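Local coordinates for porin (Rhodobacter blasticus, PDB 3PRN), which forms trimeric outer-membrane channels that let small hydrophilic solutes of up to about 0.6 kDa diffuse passively, at residues V160-A168 / A179-V189. The protein carries 1 engineered substitution. Numbering follows the deposited sequence.
Sequences VTEEFGIAA and AAYTTDAGGIV
Phe164, Ile166 and Ala168 pair with Thr183, Tyr181 and Ala179 as the hydrogen-bonded pairs of an antiparallel hairpin in the porin barrel. Two nearly straight bonds join the Ile166 pair, 2.8 Å from Ile166 N to Tyr181 O and 2.9 Å from Tyr181 N to Ile166 O. At the end away from the hairpin turn, Thr183 N still holds Phe164 O at 2.8 Å, but the return bond from Phe164 N to Thr183 O is weak. Gly165 and Ala167 bond instead to strand 142-150, and Ala180 and Thr182 to strand 193-200, stitching the hairpin into the sheet on both edges.

Phe164, Ile166 and Tyr181 share one face, consistent with a lipid-facing wall; a bound detergent lies about 7 Å from the Phe164 side chain. On the opposite face the small side chains of Ala167 and Ala180, their CB atoms 3.7 Å apart, lie with Thr182 against helix 88-91.

From the start of its strand, Glu163 reaches across to the loop at 184-187. With CG anti to the backbone N (chi1 175°), its extended chain crosses Thr182 and delivers OE2 to Gly186 N at 2.8 Å. This nearly straight bond uses the anti side of the carboxylate, and Phe115 N also donates to OE2. Gly186 and Gly187 readily adopt the positive phi needed here. Gly187 N bonds to Asp184 O, Asp184 N to Asp192 OD1, and Asp190 N to Asp184 OD1; buried Thr161 O finds no partner. Thus backbone pairing secures the wall, whereas one buried carboxylate, probably stabilised by its two N-H donors, ties the loop to it.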
ATOM      1  N   VAL A 160      16.367  27.713  -6.041  1.00 41.43           N
ATOM      2  CA  VAL A 160      16.288  26.756  -4.911  1.00 39.55           C
ATOM      3  C   VAL A 160      17.685  26.347  -4.498  1.00 37.10           C
ATOM      4  O   VAL A 160      18.635  26.460  -5.278  1.00 37.24           O
ATOM      5  CB  VAL A 160      15.424  25.516  -5.255  1.00 42.51           C
ATOM      6  CG1 VAL A 160      13.993  25.973  -5.568  1.00 43.59           C
ATOM      7  CG2 VAL A 160      15.933  24.748  -6.433  1.00 43.34           C
ATOM      8  N   THR A 161      17.879  25.877  -3.301  1.00 36.02           N
ATOM      9  CA  THR A 161      19.217  25.453  -2.888  1.00 34.40           C
ATOM     10  C   THR A 161      19.334  23.945  -3.075  1.00 33.49           C
ATOM     11  O   THR A 161      18.559  23.226  -2.455  1.00 33.23           O
ATOM     12  CB  THR A 161      19.389  25.752  -1.375  1.00 35.57           C
ATOM     13  OG1 THR A 161      19.063  27.131  -1.171  1.00 38.09           O
ATOM     14  CG2 THR A 161      20.754  25.407  -0.863  1.00 36.07           C
ATOM     15  N   GLU A 162      20.260  23.489  -3.858  1.00 32.61           N
ATOM     16  CA  GLU A 162      20.422  22.044  -4.062  1.00 32.27           C
ATOM     17  C   GLU A 162      21.534  21.533  -3.158  1.00 31.11           C
ATOM     18  O   GLU A 162      22.432  22.303  -2.838  1.00 31.33           O
ATOM     19  CB  GLU A 162      20.770  21.753  -5.533  1.00 33.47           C
ATOM     20  CG  GLU A 162      19.574  22.082  -6.430  1.00 34.96           C
ATOM     21  CD  GLU A 162      19.670  23.474  -7.019  1.00 39.51           C
ATOM     22  OE1 GLU A 162      20.766  24.073  -7.069  1.00 39.98           O
ATOM     23  OE2 GLU A 162      18.622  24.024  -7.444  1.00 40.61           O
ATOM     24  N   GLU A 163      21.474  20.264  -2.752  1.00 30.16           N
ATOM     25  CA  GLU A 163      22.471  19.684  -1.888  1.00 27.56           C
ATOM     26  C   GLU A 163      23.406  18.800  -2.709  1.00 28.46           C
ATOM     27  O   GLU A 163      22.969  17.939  -3.473  1.00 27.32           O
ATOM     28  CB  GLU A 163      21.793  18.841  -0.802  1.00 25.53           C
ATOM     29  CG  GLU A 163      22.793  18.104   0.074  1.00 23.46           C
ATOM     30  CD  GLU A 163      22.127  17.033   0.918  1.00 26.39           C
ATOM     31  OE1 GLU A 163      22.006  15.841   0.454  1.00 25.67           O
ATOM     32  OE2 GLU A 163      21.680  17.329   2.088  1.00 25.20           O
ATOM     33  N   PHE A 164      24.697  19.029  -2.562  1.00 27.22           N
ATOM     34  CA  PHE A 164      25.687  18.197  -3.257  1.00 28.02           C
ATOM     35  C   PHE A 164      26.571  17.514  -2.228  1.00 27.06           C
ATOM     36  O   PHE A 164      27.121  18.156  -1.322  1.00 27.14           O
ATOM     37  CB  PHE A 164      26.557  19.010  -4.210  1.00 33.25           C
ATOM     38  CG  PHE A 164      27.602  18.118  -4.876  1.00 40.61           C
ATOM     39  CD1 PHE A 164      27.209  17.177  -5.836  1.00 43.35           C
ATOM     40  CD2 PHE A 164      28.945  18.227  -4.509  1.00 43.66           C
ATOM     41  CE1 PHE A 164      28.164  16.338  -6.424  1.00 45.07           C
ATOM     42  CE2 PHE A 164      29.899  17.386  -5.094  1.00 45.78           C
ATOM     43  CZ  PHE A 164      29.508  16.441  -6.050  1.00 46.35           C
ATOM     44  N   GLY A 165      26.696  16.214  -2.376  1.00 26.23           N
ATOM     45  CA  GLY A 165      27.455  15.424  -1.411  1.00 25.91           C
ATOM     46  C   GLY A 165      28.482  14.526  -2.066  1.00 26.24           C
ATOM     47  O   GLY A 165      28.242  13.898  -3.113  1.00 25.76           O
ATOM     48  N   ILE A 166      29.571  14.296  -1.321  1.00 26.88           N
ATOM     49  CA  ILE A 166      30.539  13.288  -1.807  1.00 26.46           C
ATOM     50  C   ILE A 166      31.108  12.523  -0.646  1.00 26.38           C
ATOM     51  O   ILE A 166      31.314  13.064   0.469  1.00 26.68           O
ATOM     52  CB  ILE A 166      31.637  13.954  -2.663  1.00 29.80           C
ATOM     53  CG1 ILE A 166      32.670  12.897  -3.079  1.00 33.40           C
ATOM     54  CG2 ILE A 166      32.347  15.045  -1.909  1.00 30.09           C
ATOM     55  CD1 ILE A 166      33.392  13.363  -4.339  1.00 38.96           C
ATOM     56  N   ALA A 167      31.432  11.261  -0.833  1.00 25.94           N
ATOM     57  CA  ALA A 167      31.974  10.431   0.211  1.00 27.23           C
ATOM     58  C   ALA A 167      32.758   9.240  -0.327  1.00 27.51           C
ATOM     59  O   ALA A 167      32.563   8.755  -1.424  1.00 28.31           O
ATOM     60  CB  ALA A 167      30.853   9.915   1.160  1.00 25.39           C
ATOM     61  N   ALA A 168      33.627   8.727   0.538  1.00 29.13           N
ATOM     62  CA  ALA A 168      34.384   7.523   0.256  1.00 30.60           C
ATOM     63  C   ALA A 168      34.739   6.787   1.523  1.00 31.16           C
ATOM     64  O   ALA A 168      34.802   7.328   2.644  1.00 30.85           O
ATOM     65  CB  ALA A 168      35.653   7.882  -0.557  1.00 30.34           C
ATOM     66  N   ALA A 179      35.275   9.180   4.893  1.00 30.10           N
ATOM     67  CA  ALA A 179      35.191  10.645   4.942  1.00 30.06           C
ATOM     68  C   ALA A 179      34.009  11.049   4.057  1.00 29.88           C
ATOM     69  O   ALA A 179      33.683  10.334   3.076  1.00 29.82           O
ATOM     70  CB  ALA A 179      36.508  11.204   4.412  1.00 29.24           C
ATOM     71  N   ALA A 180      33.427  12.171   4.375  1.00 29.48           N
ATOM     72  CA  ALA A 180      32.287  12.669   3.621  1.00 29.47           C
ATOM     73  C   ALA A 180      32.235  14.184   3.758  1.00 29.87           C
ATOM     74  O   ALA A 180      32.573  14.706   4.821  1.00 30.23           O
ATOM     75  CB  ALA A 180      30.999  12.065   4.156  1.00 27.69           C
ATOM     76  N   TYR A 181      31.691  14.833   2.744  1.00 29.73           N
ATOM     77  CA  TYR A 181      31.527  16.276   2.747  1.00 29.97           C
ATOM     78  C   TYR A 181      30.264  16.601   1.955  1.00 29.23           C
ATOM     79  O   TYR A 181      30.113  16.022   0.862  1.00 29.94           O
ATOM     80  CB  TYR A 181      32.770  16.915   2.049  1.00 31.30           C
ATOM     81  CG  TYR A 181      32.660  18.422   2.005  1.00 35.27           C
ATOM     82  CD1 TYR A 181      32.908  19.158   3.161  1.00 38.78           C
ATOM     83  CD2 TYR A 181      32.329  19.101   0.861  1.00 37.64           C
ATOM     84  CE1 TYR A 181      32.832  20.551   3.168  1.00 40.61           C
ATOM     85  CE2 TYR A 181      32.283  20.488   0.840  1.00 40.54           C
ATOM     86  CZ  TYR A 181      32.493  21.198   1.998  1.00 42.01           C
ATOM     87  OH  TYR A 181      32.421  22.586   2.001  1.00 44.94           O
ATOM     88  N   THR A 182      29.431  17.462   2.406  1.00 27.95           N
ATOM     89  CA  THR A 182      28.197  17.850   1.771  1.00 27.79           C
ATOM     90  C   THR A 182      27.988  19.346   1.852  1.00 27.69           C
ATOM     91  O   THR A 182      28.041  19.878   2.970  1.00 28.18           O
ATOM     92  CB  THR A 182      26.977  17.167   2.498  1.00 25.10           C
ATOM     93  OG1 THR A 182      27.164  15.756   2.322  1.00 25.41           O
ATOM     94  CG2 THR A 182      25.662  17.594   1.880  1.00 22.73           C
ATOM     95  N   THR A 183      27.752  20.021   0.727  1.00 27.92           N
ATOM     96  CA  THR A 183      27.526  21.454   0.774  1.00 27.90           C
ATOM     97  C   THR A 183      26.022  21.716   0.698  1.00 28.49           C
ATOM     98  O   THR A 183      25.234  20.978   0.050  1.00 27.71           O
ATOM     99  CB  THR A 183      28.289  22.212  -0.339  1.00 32.04           C
ATOM    100  OG1 THR A 183      27.816  21.704  -1.590  1.00 34.62           O
ATOM    101  CG2 THR A 183      29.769  21.865  -0.380  1.00 32.62           C
ATOM    102  N   ASP A 184      25.581  22.720   1.421  1.00 26.96           N
ATOM    103  CA  ASP A 184      24.203  23.151   1.513  1.00 27.62           C
ATOM    104  C   ASP A 184      23.301  21.947   1.903  1.00 26.52           C
ATOM    105  O   ASP A 184      22.239  21.706   1.344  1.00 25.62           O
ATOM    106  CB  ASP A 184      23.680  23.759   0.248  1.00 31.46           C
ATOM    107  CG  ASP A 184      24.373  25.048  -0.184  1.00 36.09           C
ATOM    108  OD1 ASP A 184      24.946  25.776   0.634  1.00 36.78           O
ATOM    109  OD2 ASP A 184      24.309  25.316  -1.401  1.00 39.37           O
ATOM    110  N   ALA A 185      23.792  21.254   2.909  1.00 26.62           N
ATOM    111  CA  ALA A 185      23.133  20.064   3.436  1.00 26.18           C
ATOM    112  C   ALA A 185      21.713  20.391   3.874  1.00 27.13           C
ATOM    113  O   ALA A 185      21.487  21.390   4.567  1.00 26.19           O
ATOM    114  CB  ALA A 185      23.952  19.491   4.593  1.00 23.49           C
ATOM    115  N   GLY A 186      20.749  19.552   3.420  1.00 26.73           N
ATOM    116  CA  GLY A 186      19.363  19.745   3.813  1.00 27.29           C
ATOM    117  C   GLY A 186      18.715  20.888   3.052  1.00 28.18           C
ATOM    118  O   GLY A 186      17.600  21.267   3.380  1.00 27.85           O
ATOM    119  N   GLY A 187      19.416  21.385   2.044  1.00 28.45           N
ATOM    120  CA  GLY A 187      18.877  22.499   1.263  1.00 29.69           C
ATOM    121  C   GLY A 187      18.987  23.812   2.073  1.00 30.74           C
ATOM    122  O   GLY A 187      18.289  24.768   1.762  1.00 30.51           O
ATOM    123  N   ILE A 188      19.886  23.875   3.039  1.00 31.41           N
ATOM    124  CA  ILE A 188      20.090  25.097   3.845  1.00 32.26           C
ATOM    125  C   ILE A 188      21.370  25.775   3.380  1.00 32.78           C
ATOM    126  O   ILE A 188      22.458  25.173   3.463  1.00 31.67           O
ATOM    127  CB  ILE A 188      20.188  24.695   5.321  1.00 33.98           C
ATOM    128  CG1 ILE A 188      18.832  24.069   5.719  1.00 35.19           C
ATOM    129  CG2 ILE A 188      20.524  25.883   6.223  1.00 33.28           C
ATOM    130  CD1 ILE A 188      18.982  23.146   6.923  1.00 36.50           C
ATOM    131  N   VAL A 189      21.237  26.999   2.861  1.00 32.91           N
ATOM    132  CA  VAL A 189      22.438  27.686   2.358  1.00 34.51           C
ATOM    133  C   VAL A 189      23.516  27.759   3.434  1.00 34.01           C
ATOM    134  O   VAL A 189      23.214  28.143   4.556  1.00 34.59           O
ATOM    135  CB  VAL A 189      22.067  29.151   1.955  1.00 38.67           C
ATOM    136  CG1 VAL A 189      23.281  29.861   1.377  1.00 39.41           C
ATOM    137  CG2 VAL A 189      20.932  29.152   0.937  1.00 40.33           C
TER